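Local coordinates for protein actinorhodin polyketide putative beta-ketoacyl synthase 2 (Streptomyces coelicolor A3, PDB 1TQY) that serves as the chain length factor that pairs with the ketosynthase subunit in the heterodimer that probably builds the polyketide chain of the antibiotic actinorhodin, at residues S10-V16 against I241-S247; A263-T268 against L287-A292; P389-V394 against A405-R410. All coordinates share one frame. Residues are numbered along the deposited sequence.

Contact 1: residues S10-V16 against I241-S247; sequences SVLITGV and ILVLEDS
Two antiparallel strands of the thiolase-type αβαβα fold pair here, interrupted by a beta bulge; their axes lie 4.6 Å apart at 155°. Leu242 begins the pairing against Val16 (non-hydrogen-bonded, CA-CA 4.3 Å), and its CD1 packs 3.7 Å from Ile13 CG2. Val243 faces the bulge: its N donates to Gly15 O (2.7 Å) and its O accepts from Thr14 N (3.0 Å), the extra residue Thr14 having phi/psi -98/-24. Beyond it Leu244 pairs with Ile13 (CA-CA 4.6 Å), and its CB lies 3.7 Å from Val11 CG1; Val11 and Leu244 face helix 171-185, whereas Val243 meets helix 78-93. Glu245 exchanges two bonds with Leu12, N to O and O to N, each 3.0 Å. Its side chain (chi1 p), also salt-bridged to Arg253, takes through Glu245 OE2 a short 2.5 Å hydrogen bond from Thr14 OG1 (chi1 p). Asp246, opposite Val11 (CA-CA 5.0 Å), is the N-cap of helix 247-253. Ser247 N bonds Ser10 O at 2.9 Å.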
ATOM      1  N   SER B  10     -19.131   1.035  16.500  1.00 38.15           N
ATOM      2  CA  SER B  10     -18.058   1.454  17.450  1.00 37.57           C
ATOM      3  C   SER B  10     -16.847   0.519  17.385  1.00 35.76           C
ATOM      4  O   SER B  10     -16.970  -0.677  17.635  1.00 35.53           O
ATOM      5  CB  SER B  10     -18.617   1.479  18.876  1.00 38.38           C
ATOM      6  OG  SER B  10     -17.656   1.965  19.797  1.00 40.92           O
ATOM      7  N   VAL B  11     -15.683   1.069  17.053  1.00 33.49           N
ATOM      8  CA  VAL B  11     -14.459   0.272  16.951  1.00 32.56           C
ATOM      9  C   VAL B  11     -13.547   0.498  18.151  1.00 32.60           C
ATOM     10  O   VAL B  11     -13.138   1.625  18.420  1.00 33.24           O
ATOM     11  CB  VAL B  11     -13.669   0.622  15.671  1.00 31.12           C
ATOM     12  CG1 VAL B  11     -12.385  -0.207  15.594  1.00 29.12           C
ATOM     13  CG2 VAL B  11     -14.534   0.374  14.452  1.00 31.29           C
ATOM     14  N   LEU B  12     -13.213  -0.572  18.861  1.00 31.74           N
ATOM     15  CA  LEU B  12     -12.361  -0.449  20.032  1.00 31.35           C
ATOM     16  C   LEU B  12     -10.959  -1.006  19.808  1.00 31.41           C
ATOM     17  O   LEU B  12     -10.742  -1.832  18.925  1.00 31.11           O
ATOM     18  CB  LEU B  12     -13.004  -1.173  21.219  1.00 32.02           C
ATOM     19  CG  LEU B  12     -14.474  -0.843  21.512  1.00 32.88           C
ATOM     20  CD1 LEU B  12     -14.996  -1.782  22.581  1.00 32.32           C
ATOM     21  CD2 LEU B  12     -14.604   0.604  21.960  1.00 32.13           C
ATOM     22  N   ILE B  13     -10.016  -0.522  20.612  1.00 29.31           N
ATOM     23  CA  ILE B  13      -8.630  -0.975  20.575  1.00 28.76           C
ATOM     24  C   ILE B  13      -8.564  -1.899  21.794  1.00 29.20           C
ATOM     25  O   ILE B  13      -8.541  -1.422  22.936  1.00 28.59           O
ATOM     26  CB  ILE B  13      -7.623   0.183  20.823  1.00 29.65           C
ATOM     27  CG1 ILE B  13      -7.974   1.405  19.967  1.00 29.86           C
ATOM     28  CG2 ILE B  13      -6.194  -0.304  20.560  1.00 27.52           C
ATOM     29  CD1 ILE B  13      -7.757   1.229  18.503  1.00 29.87           C
ATOM     30  N   THR B  14      -8.538  -3.205  21.562  1.00 27.29           N
ATOM     31  CA  THR B  14      -8.515  -4.164  22.664  1.00 27.98           C
ATOM     32  C   THR B  14      -7.136  -4.698  23.022  1.00 27.72           C
ATOM     33  O   THR B  14      -6.912  -5.151  24.145  1.00 29.34           O
ATOM     34  CB  THR B  14      -9.423  -5.368  22.357  1.00 27.41           C
ATOM     35  OG1 THR B  14      -9.078  -5.906  21.077  1.00 26.39           O
ATOM     36  CG2 THR B  14     -10.885  -4.950  22.343  1.00 29.34           C
ATOM     37  N   GLY B  15      -6.216  -4.654  22.067  1.00 27.10           N
ATOM     38  CA  GLY B  15      -4.881  -5.145  22.336  1.00 27.06           C
ATOM     39  C   GLY B  15      -3.807  -4.361  21.613  1.00 27.46           C
ATOM     40  O   GLY B  15      -3.989  -3.955  20.468  1.00 27.54           O
ATOM     41  N   VAL B  16      -2.684  -4.133  22.277  1.00 26.39           N
ATOM     42  CA  VAL B  16      -1.602  -3.395  21.644  1.00 27.28           C
ATOM     43  C   VAL B  16      -0.276  -4.136  21.763  1.00 26.71           C
ATOM     44  O   VAL B  16      -0.070  -4.922  22.686  1.00 24.94           O
ATOM     45  CB  VAL B  16      -1.464  -1.965  22.248  1.00 25.85           C
ATOM     46  CG1 VAL B  16      -2.825  -1.266  22.240  1.00 26.47           C
ATOM     47  CG2 VAL B  16      -0.900  -2.031  23.653  1.00 26.14           C
ATOM     48  N   ILE B 241       1.516  -2.587  16.652  1.00 22.10           N
ATOM     49  CA  ILE B 241       0.450  -3.293  15.975  1.00 21.93           C
ATOM     50  C   ILE B 241      -0.646  -3.312  17.020  1.00 23.92           C
ATOM     51  O   ILE B 241      -0.374  -3.484  18.208  1.00 24.44           O
ATOM     52  CB  ILE B 241       0.869  -4.730  15.621  1.00 21.72           C
ATOM     53  CG1 ILE B 241       1.971  -4.707  14.545  1.00 21.78           C
ATOM     54  CG2 ILE B 241      -0.335  -5.521  15.144  1.00 20.59           C
ATOM     55  CD1 ILE B 241       1.534  -4.170  13.177  1.00 19.99           C
ATOM     56  N   LEU B 242      -1.880  -3.084  16.605  1.00 24.38           N
ATOM     57  CA  LEU B 242      -2.969  -3.122  17.562  1.00 25.46           C
ATOM     58  C   LEU B 242      -4.139  -3.908  17.026  1.00 24.61           C
ATOM     59  O   LEU B 242      -4.284  -4.087  15.818  1.00 23.67           O
ATOM     60  CB  LEU B 242      -3.422  -1.714  17.975  1.00 27.30           C
ATOM     61  CG  LEU B 242      -3.044  -0.434  17.229  1.00 28.15           C
ATOM     62  CD1 LEU B 242      -3.725   0.731  17.953  1.00 25.65           C
ATOM     63  CD2 LEU B 242      -1.518  -0.226  17.213  1.00 27.54           C
ATOM     64  N   VAL B 243      -4.961  -4.395  17.944  1.00 24.67           N
ATOM     65  CA  VAL B 243      -6.124  -5.187  17.590  1.00 25.12           C
ATOM     66  C   VAL B 243      -7.366  -4.320  17.726  1.00 24.96           C
ATOM     67  O   VAL B 243      -7.667  -3.815  18.801  1.00 25.28           O
ATOM     68  CB  VAL B 243      -6.233  -6.427  18.516  1.00 25.77           C
ATOM     69  CG1 VAL B 243      -7.505  -7.201  18.219  1.00 23.45           C
ATOM     70  CG2 VAL B 243      -5.013  -7.315  18.319  1.00 26.83           C
ATOM     71  N   LEU B 244      -8.061  -4.115  16.619  1.00 26.23           N
ATOM     72  CA  LEU B 244      -9.270  -3.325  16.652  1.00 27.44           C
ATOM     73  C   LEU B 244     -10.404  -4.283  16.379  1.00 28.55           C
ATOM     74  O   LEU B 244     -10.241  -5.253  15.633  1.00 25.40           O
ATOM     75  CB  LEU B 244      -9.260  -2.242  15.572  1.00 27.52           C
ATOM     76  CG  LEU B 244      -7.989  -1.465  15.263  1.00 30.52           C
ATOM     77  CD1 LEU B 244      -8.388  -0.182  14.568  1.00 29.25           C
ATOM     78  CD2 LEU B 244      -7.194  -1.173  16.519  1.00 31.25           C
ATOM     79  N   GLU B 245     -11.554  -4.021  16.990  1.00 29.75           N
ATOM     80  CA  GLU B 245     -12.701  -4.865  16.755  1.00 32.24           C
ATOM     81  C   GLU B 245     -14.016  -4.216  17.113  1.00 32.28           C
ATOM     82  O   GLU B 245     -14.068  -3.231  17.851  1.00 31.54           O
ATOM     83  CB  GLU B 245     -12.535  -6.209  17.470  1.00 36.31           C
ATOM     84  CG  GLU B 245     -12.259  -6.147  18.952  1.00 40.24           C
ATOM     85  CD  GLU B 245     -11.792  -7.500  19.509  1.00 43.06           C
ATOM     86  OE1 GLU B 245     -12.419  -8.540  19.184  1.00 44.79           O
ATOM     87  OE2 GLU B 245     -10.812  -7.524  20.286  1.00 41.49           O
ATOM     88  N   ASP B 246     -15.069  -4.767  16.521  1.00 31.71           N
ATOM     89  CA  ASP B 246     -16.436  -4.319  16.708  1.00 31.02           C
ATOM     90  C   ASP B 246     -16.795  -4.397  18.183  1.00 29.68           C
ATOM     91  O   ASP B 246     -16.533  -5.402  18.848  1.00 27.39           O
ATOM     92  CB  ASP B 246     -17.366  -5.214  15.875  1.00 33.91           C
ATOM     93  CG  ASP B 246     -18.818  -4.803  15.965  1.00 36.77           C
ATOM     94  OD1 ASP B 246     -19.412  -4.898  17.063  1.00 37.67           O
ATOM     95  OD2 ASP B 246     -19.363  -4.385  14.924  1.00 40.18           O
ATOM     96  N   SER B 247     -17.383  -3.321  18.692  1.00 29.50           N
ATOM     97  CA  SER B 247     -17.778  -3.246  20.096  1.00 32.29           C
ATOM     98  C   SER B 247     -18.594  -4.456  20.535  1.00 32.58           C
ATOM     99  O   SER B 247     -18.272  -5.122  21.522  1.00 31.56           O
ATOM    100  CB  SER B 247     -18.607  -1.988  20.333  1.00 32.46           C
ATOM    101  OG  SER B 247     -18.026  -1.221  21.367  1.00 39.73           O
TER

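Contact 2: residues A263-T268 against L287-A292; sequences AGCAST and LALNDA
Gly264 passes so close beneath the helix that a CB in its place would lie only 2.4 Å from Ala288 O and 2.8 Å from Ala292 N; its CA is 3.8 Å from Ala288 O and 4.3 Å from Ala292 CA. Next to it, a helix side chain bonds the strand backbone: Asp291, chi1 t, brings OD2 to Cys265 N at 3.0 Å (N-H...O 159°), and the same carboxylate forms a salt bridge with Arg180 of helix 171-185. Strand and helix run roughly antiparallel, at 148°, their axes 5.8 Å apart at closest approach. This is a helix lying on a sheet in the C-terminal half of the thiolase-type fold: after strand 260-269 the chain returns as helix 281-292 to cover that strand and its neighbour, strand 402-410. Ala263 and Gly264 both face Val407 in a classic beta bulge. Small side chains permit the close approach: Ala263 CB meets Ala292 CB at 3.6 Å, while Ala266 CB, pointing toward the helix, lies 3.5 Å from Leu287 CB and 3.9 Å from Ala288 CB. Farther along, Thr268 CG2 approaches Leu287 CD2 (4.0 Å), and Thr268 OG1, chi1 p, hydrogen-bonds Gly280 O.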
ATOM      1  N   ALA B 263     -12.678   6.925  17.456  1.00 31.24           N
ATOM      2  CA  ALA B 263     -13.867   7.701  17.110  1.00 31.63           C
ATOM      3  C   ALA B 263     -13.981   8.204  15.680  1.00 30.68           C
ATOM      4  O   ALA B 263     -15.037   8.078  15.059  1.00 31.01           O
ATOM      5  CB  ALA B 263     -14.005   8.870  18.082  1.00 32.34           C
ATOM      6  N   GLY B 264     -12.910   8.797  15.163  1.00 30.32           N
ATOM      7  CA  GLY B 264     -12.945   9.310  13.805  1.00 27.87           C
ATOM      8  C   GLY B 264     -11.583   9.275  13.140  1.00 28.13           C
ATOM      9  O   GLY B 264     -10.552   9.196  13.818  1.00 27.35           O
ATOM     10  N   CYS B 265     -11.585   9.335  11.809  1.00 27.47           N
ATOM     11  CA  CYS B 265     -10.360   9.304  11.001  1.00 28.07           C
ATOM     12  C   CYS B 265     -10.532  10.161   9.756  1.00 26.42           C
ATOM     13  O   CYS B 265     -11.647  10.351   9.280  1.00 26.97           O
ATOM     14  CB  CYS B 265     -10.060   7.879  10.530  1.00 30.91           C
ATOM     15  SG  CYS B 265     -10.142   6.616  11.815  1.00 38.57           S
ATOM     16  N   ALA B 266      -9.423  10.651   9.215  1.00 24.60           N
ATOM     17  CA  ALA B 266      -9.467  11.460   8.004  1.00 24.09           C
ATOM     18  C   ALA B 266      -8.094  11.625   7.358  1.00 24.23           C
ATOM     19  O   ALA B 266      -7.079  11.737   8.053  1.00 24.54           O
ATOM     20  CB  ALA B 266     -10.060  12.827   8.310  1.00 25.24           C
ATOM     21  N   SER B 267      -8.082  11.646   6.026  1.00 23.17           N
ATOM     22  CA  SER B 267      -6.857  11.805   5.248  1.00 24.83           C
ATOM     23  C   SER B 267      -7.066  12.876   4.186  1.00 24.39           C
ATOM     24  O   SER B 267      -8.084  12.875   3.495  1.00 22.90           O
ATOM     25  CB  SER B 267      -6.485  10.502   4.527  1.00 25.39           C
ATOM     26  OG  SER B 267      -6.213   9.458   5.439  1.00 29.17           O
ATOM     27  N   THR B 268      -6.116  13.798   4.066  1.00 23.54           N
ATOM     28  CA  THR B 268      -6.194  14.838   3.037  1.00 23.17           C
ATOM     29  C   THR B 268      -4.824  14.880   2.383  1.00 23.43           C
ATOM     30  O   THR B 268      -3.900  14.206   2.835  1.00 23.17           O
ATOM     31  CB  THR B 268      -6.503  16.253   3.607  1.00 23.84           C
ATOM     32  OG1 THR B 268      -5.439  16.669   4.469  1.00 22.61           O
ATOM     33  CG2 THR B 268      -7.828  16.269   4.373  1.00 16.86           C
ATOM     34  N   LEU B 287     -12.070  17.240   9.635  1.00 25.34           N
ATOM     35  CA  LEU B 287     -12.783  16.124   9.026  1.00 25.91           C
ATOM     36  C   LEU B 287     -12.850  14.997  10.051  1.00 25.37           C
ATOM     37  O   LEU B 287     -13.901  14.397  10.267  1.00 25.42           O
ATOM     38  CB  LEU B 287     -12.060  15.650   7.763  1.00 26.70           C
ATOM     39  CG  LEU B 287     -12.729  15.904   6.410  1.00 29.37           C
ATOM     40  CD1 LEU B 287     -13.578  17.155   6.445  1.00 29.68           C
ATOM     41  CD2 LEU B 287     -11.659  15.976   5.327  1.00 26.23           C
ATOM     42  N   ALA B 288     -11.722  14.726  10.695  1.00 25.60           N
ATOM     43  CA  ALA B 288     -11.664  13.676  11.700  1.00 25.14           C
ATOM     44  C   ALA B 288     -12.595  13.984  12.874  1.00 25.69           C
ATOM     45  O   ALA B 288     -13.252  13.084  13.397  1.00 26.05           O
ATOM     46  CB  ALA B 288     -10.218  13.490  12.196  1.00 23.76           C
ATOM     47  N   LEU B 289     -12.651  15.242  13.300  1.00 26.14           N
ATOM     48  CA  LEU B 289     -13.522  15.617  14.417  1.00 26.70           C
ATOM     49  C   LEU B 289     -14.996  15.431  14.077  1.00 27.13           C
ATOM     50  O   LEU B 289     -15.783  15.034  14.935  1.00 28.46           O
ATOM     51  CB  LEU B 289     -13.270  17.069  14.827  1.00 25.71           C
ATOM     52  CG  LEU B 289     -11.966  17.345  15.571  1.00 26.28           C
ATOM     53  CD1 LEU B 289     -11.860  18.838  15.856  1.00 26.82           C
ATOM     54  CD2 LEU B 289     -11.931  16.551  16.873  1.00 23.77           C
ATOM     55  N   ASN B 290     -15.363  15.722  12.829  1.00 27.56           N
ATOM     56  CA  ASN B 290     -16.750  15.573  12.375  1.00 31.00           C
ATOM     57  C   ASN B 290     -17.170  14.115  12.334  1.00 30.60           C
ATOM     58  O   ASN B 290     -18.292  13.760  12.703  1.00 30.16           O
ATOM     59  CB  ASN B 290     -16.931  16.137  10.967  1.00 34.67           C
ATOM     60  CG  ASN B 290     -17.044  17.635  10.950  1.00 39.63           C
ATOM     61  OD1 ASN B 290     -17.840  18.218  11.692  1.00 43.10           O
ATOM     62  ND2 ASN B 290     -16.256  18.278  10.091  1.00 42.23           N
ATOM     63  N   ASP B 291     -16.264  13.286  11.840  1.00 29.87           N
ATOM     64  CA  ASP B 291     -16.497  11.860  11.729  1.00 30.32           C
ATOM     65  C   ASP B 291     -16.782  11.332  13.134  1.00 29.92           C
ATOM     66  O   ASP B 291     -17.654  10.491  13.327  1.00 31.19           O
ATOM     67  CB  ASP B 291     -15.252  11.207  11.118  1.00 29.78           C
ATOM     68  CG  ASP B 291     -15.421   9.726  10.866  1.00 30.66           C
ATOM     69  OD1 ASP B 291     -16.568   9.277  10.666  1.00 30.90           O
ATOM     70  OD2 ASP B 291     -14.392   9.016  10.847  1.00 29.10           O
ATOM     71  N   ALA B 292     -16.066  11.873  14.111  1.00 29.90           N
ATOM     72  CA  ALA B 292     -16.207  11.467  15.503  1.00 29.94           C
ATOM     73  C   ALA B 292     -17.398  12.125  16.188  1.00 31.07           C
ATOM     74  O   ALA B 292     -17.784  11.718  17.280  1.00 31.81           O
ATOM     75  CB  ALA B 292     -14.936  11.800  16.258  1.00 27.86           C
TER

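Contact 3: residues P389-V394 against A405-R410; sequences PRTALV and AAVLRR
Strands 391-398 and 402-410 form a beta hairpin, and these segments are its open end, antiparallel at 163° with axes 4.6 Å apart and an unbroken register. Ala392 and Leu408 are a hydrogen-bonded pair: Ala392 N gives to Leu408 O (3.0 Å) and Leu408 N to Ala392 O (2.8 Å). Val394 and Ala406 repeat this, Val394 N to Ala406 O at 2.8 Å and Ala406 N to Val394 O at 2.9 Å. Beyond Arg409, Arg410 N donates to Arg390 O at 2.8 Å. The non-hydrogen-bonded pairs, Thr391 with Arg409 (CA-CA 4.6 Å) and Leu393 with Val407 (4.5 Å), turn backbone groups outward: Leu393 bonds Val301 and Phe303, Val407 bonds Gly264, and Thr391 N, like Arg390 N, bonds Asp300 OD1. The guanidinium groups of Arg390 and Arg409 come close despite like charge, NH2 of Arg390 being 3.9 Å from NE of Arg409; Arg409 NH2 is satisfied by Ala292 O. Arg410 NH2 bonds Tyr259 O. The hairpin thus lies between strand 301-303, parallel to 391-398, and strand 260-269, antiparallel to 402-410; Leu393 and Val407 face helix 281-292, while Val394 and Leu408, CG2 to CD1 4.3 Å, face helix 345-359.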
ATOM      1  N   PRO B 389      -7.073  13.380  30.507  1.00 32.72           N
ATOM      2  CA  PRO B 389      -7.735  13.603  29.214  1.00 32.89           C
ATOM      3  C   PRO B 389      -8.686  12.457  28.871  1.00 32.91           C
ATOM      4  O   PRO B 389      -8.462  11.316  29.271  1.00 32.96           O
ATOM      5  CB  PRO B 389      -6.564  13.697  28.240  1.00 33.28           C
ATOM      6  CG  PRO B 389      -5.557  12.772  28.855  1.00 32.64           C
ATOM      7  CD  PRO B 389      -5.631  13.141  30.320  1.00 32.26           C
ATOM      8  N   ARG B 390      -9.747  12.764  28.135  1.00 33.52           N
ATOM      9  CA  ARG B 390     -10.720  11.745  27.765  1.00 34.56           C
ATOM     10  C   ARG B 390     -10.799  11.598  26.247  1.00 32.58           C
ATOM     11  O   ARG B 390     -11.261  10.581  25.726  1.00 32.01           O
ATOM     12  CB  ARG B 390     -12.095  12.116  28.318  1.00 38.47           C
ATOM     13  CG  ARG B 390     -12.977  10.921  28.625  1.00 47.26           C
ATOM     14  CD  ARG B 390     -14.461  11.262  28.512  1.00 52.15           C
ATOM     15  NE  ARG B 390     -14.873  11.413  27.114  1.00 56.99           N
ATOM     16  CZ  ARG B 390     -16.120  11.659  26.722  1.00 58.26           C
ATOM     17  NH1 ARG B 390     -17.080  11.787  27.631  1.00 59.51           N
ATOM     18  NH2 ARG B 390     -16.405  11.765  25.428  1.00 59.25           N
ATOM     19  N   THR B 391     -10.355  12.626  25.538  1.00 31.15           N
ATOM     20  CA  THR B 391     -10.374  12.611  24.080  1.00 29.51           C
ATOM     21  C   THR B 391      -9.040  13.130  23.576  1.00 29.09           C
ATOM     22  O   THR B 391      -8.570  14.182  24.002  1.00 29.16           O
ATOM     23  CB  THR B 391     -11.499  13.499  23.525  1.00 30.26           C
ATOM     24  OG1 THR B 391     -12.762  12.998  23.980  1.00 32.01           O
ATOM     25  CG2 THR B 391     -11.479  13.500  22.004  1.00 29.58           C
ATOM     26  N   ALA B 392      -8.430  12.386  22.665  1.00 26.47           N
ATOM     27  CA  ALA B 392      -7.148  12.779  22.126  1.00 24.43           C
ATOM     28  C   ALA B 392      -7.193  12.812  20.612  1.00 23.86           C
ATOM     29  O   ALA B 392      -7.905  12.019  19.993  1.00 23.21           O
ATOM     30  CB  ALA B 392      -6.072  11.802  22.588  1.00 23.35           C
ATOM     31  N   LEU B 393      -6.456  13.754  20.025  1.00 22.18           N
ATOM     32  CA  LEU B 393      -6.349  13.863  18.572  1.00 22.81           C
ATOM     33  C   LEU B 393      -4.901  13.477  18.255  1.00 22.33           C
ATOM     34  O   LEU B 393      -3.970  13.948  18.909  1.00 23.32           O
ATOM     35  CB  LEU B 393      -6.613  15.302  18.083  1.00 20.68           C
ATOM     36  CG  LEU B 393      -6.303  15.542  16.593  1.00 19.95           C
ATOM     37  CD1 LEU B 393      -7.352  14.867  15.735  1.00 18.85           C
ATOM     38  CD2 LEU B 393      -6.262  17.051  16.277  1.00 21.33           C
ATOM     39  N   VAL B 394      -4.724  12.596  17.275  1.00 22.60           N
ATOM     40  CA  VAL B 394      -3.400  12.145  16.849  1.00 22.17           C
ATOM     41  C   VAL B 394      -3.216  12.591  15.403  1.00 23.07           C
ATOM     42  O   VAL B 394      -4.108  12.416  14.573  1.00 23.77           O
ATOM     43  CB  VAL B 394      -3.261  10.599  16.945  1.00 22.19           C
ATOM     44  CG1 VAL B 394      -1.875  10.156  16.452  1.00 22.45           C
ATOM     45  CG2 VAL B 394      -3.454  10.152  18.396  1.00 22.13           C
ATOM     46  N   ALA B 405      -5.340  12.347  10.386  1.00 25.19           N
ATOM     47  CA  ALA B 405      -5.781  12.683  11.727  1.00 24.70           C
ATOM     48  C   ALA B 405      -6.682  11.586  12.279  1.00 25.38           C
ATOM     49  O   ALA B 405      -7.441  10.962  11.538  1.00 25.60           O
ATOM     50  CB  ALA B 405      -6.515  14.011  11.712  1.00 21.50           C
ATOM     51  N   ALA B 406      -6.597  11.362  13.584  1.00 25.04           N
ATOM     52  CA  ALA B 406      -7.387  10.329  14.228  1.00 24.81           C
ATOM     53  C   ALA B 406      -7.817  10.784  15.608  1.00 24.55           C
ATOM     54  O   ALA B 406      -7.007  11.281  16.392  1.00 23.50           O
ATOM     55  CB  ALA B 406      -6.575   9.053  14.337  1.00 25.00           C
ATOM     56  N   VAL B 407      -9.096  10.622  15.910  1.00 25.06           N
ATOM     57  CA  VAL B 407      -9.593  11.019  17.220  1.00 26.15           C
ATOM     58  C   VAL B 407      -9.925   9.777  18.039  1.00 25.72           C
ATOM     59  O   VAL B 407     -10.605   8.873  17.564  1.00 26.16           O
ATOM     60  CB  VAL B 407     -10.815  11.966  17.083  1.00 25.42           C
ATOM     61  CG1 VAL B 407     -11.635  11.570  15.889  1.00 29.58           C
ATOM     62  CG2 VAL B 407     -11.650  11.937  18.360  1.00 26.58           C
ATOM     63  N   LEU B 408      -9.417   9.734  19.267  1.00 27.53           N
ATOM     64  CA  LEU B 408      -9.628   8.596  20.161  1.00 30.03           C
ATOM     65  C   LEU B 408     -10.401   9.019  21.404  1.00 32.65           C
ATOM     66  O   LEU B 408     -10.352  10.180  21.809  1.00 31.44           O
ATOM     67  CB  LEU B 408      -8.276   8.022  20.594  1.00 29.12           C
ATOM     68  CG  LEU B 408      -7.296   7.624  19.487  1.00 28.91           C
ATOM     69  CD1 LEU B 408      -5.994   7.193  20.100  1.00 28.24           C
ATOM     70  CD2 LEU B 408      -7.895   6.504  18.651  1.00 31.15           C
ATOM     71  N   ARG B 409     -11.107   8.070  22.012  1.00 36.10           N
ATOM     72  CA  ARG B 409     -11.869   8.350  23.226  1.00 40.30           C
ATOM     73  C   ARG B 409     -11.562   7.351  24.327  1.00 42.44           C
ATOM     74  O   ARG B 409     -11.282   6.185  24.060  1.00 43.32           O
ATOM     75  CB  ARG B 409     -13.371   8.307  22.961  1.00 42.21           C
ATOM     76  CG  ARG B 409     -13.910   9.423  22.112  1.00 45.00           C
ATOM     77  CD  ARG B 409     -15.283   9.830  22.614  1.00 49.00           C
ATOM     78  NE  ARG B 409     -15.924  10.764  21.697  1.00 51.89           N
ATOM     79  CZ  ARG B 409     -16.417  10.418  20.513  1.00 52.44           C
ATOM     80  NH1 ARG B 409     -16.350   9.156  20.107  1.00 52.84           N
ATOM     81  NH2 ARG B 409     -16.966  11.338  19.729  1.00 53.27           N
ATOM     82  N   ARG B 410     -11.629   7.824  25.566  1.00 45.44           N
ATOM     83  CA  ARG B 410     -11.385   6.997  26.741  1.00 49.12           C
ATOM     84  C   ARG B 410     -12.463   5.924  26.797  1.00 50.65           C
ATOM     85  O   ARG B 410     -13.641   6.214  26.580  1.00 50.84           O
ATOM     86  CB  ARG B 410     -11.479   7.855  28.006  1.00 52.20           C
ATOM     87  CG  ARG B 410     -10.414   7.600  29.073  1.00 56.28           C
ATOM     88  CD  ARG B 410     -10.461   6.204  29.690  1.00 59.26           C
ATOM     89  NE  ARG B 410      -9.872   5.171  28.837  1.00 61.53           N
ATOM     90  CZ  ARG B 410      -9.588   3.937  29.250  1.00 62.57           C
ATOM     91  NH1 ARG B 410      -9.838   3.582  30.505  1.00 62.29           N
ATOM     92  NH2 ARG B 410      -9.060   3.059  28.410  1.00 63.01           N
TER

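How the contacts relate
From the N terminus, strand 11-20 waits more than 200 residues for this partner, until 241-247 lies antiparallel beside it as contact 1 and closes the long loop of the N-terminal half. Contact 2 then closes a short excursion from strand 260-269 to its covering helix, and contact 3 a hairpin near the C terminus. The three follow in series; none nests or crosses. All three reach one sheet, contact 2 through its strand alone; in it strands 238-246, 11-20, 260-269, 402-410 and 391-398 are successive neighbours. Contacts 1 and 2 approach to about 5 Å between nearest atoms without touching. Contacts 2 and 3 do touch, with Ala292 CB 3.3 Å from Val407 CG1.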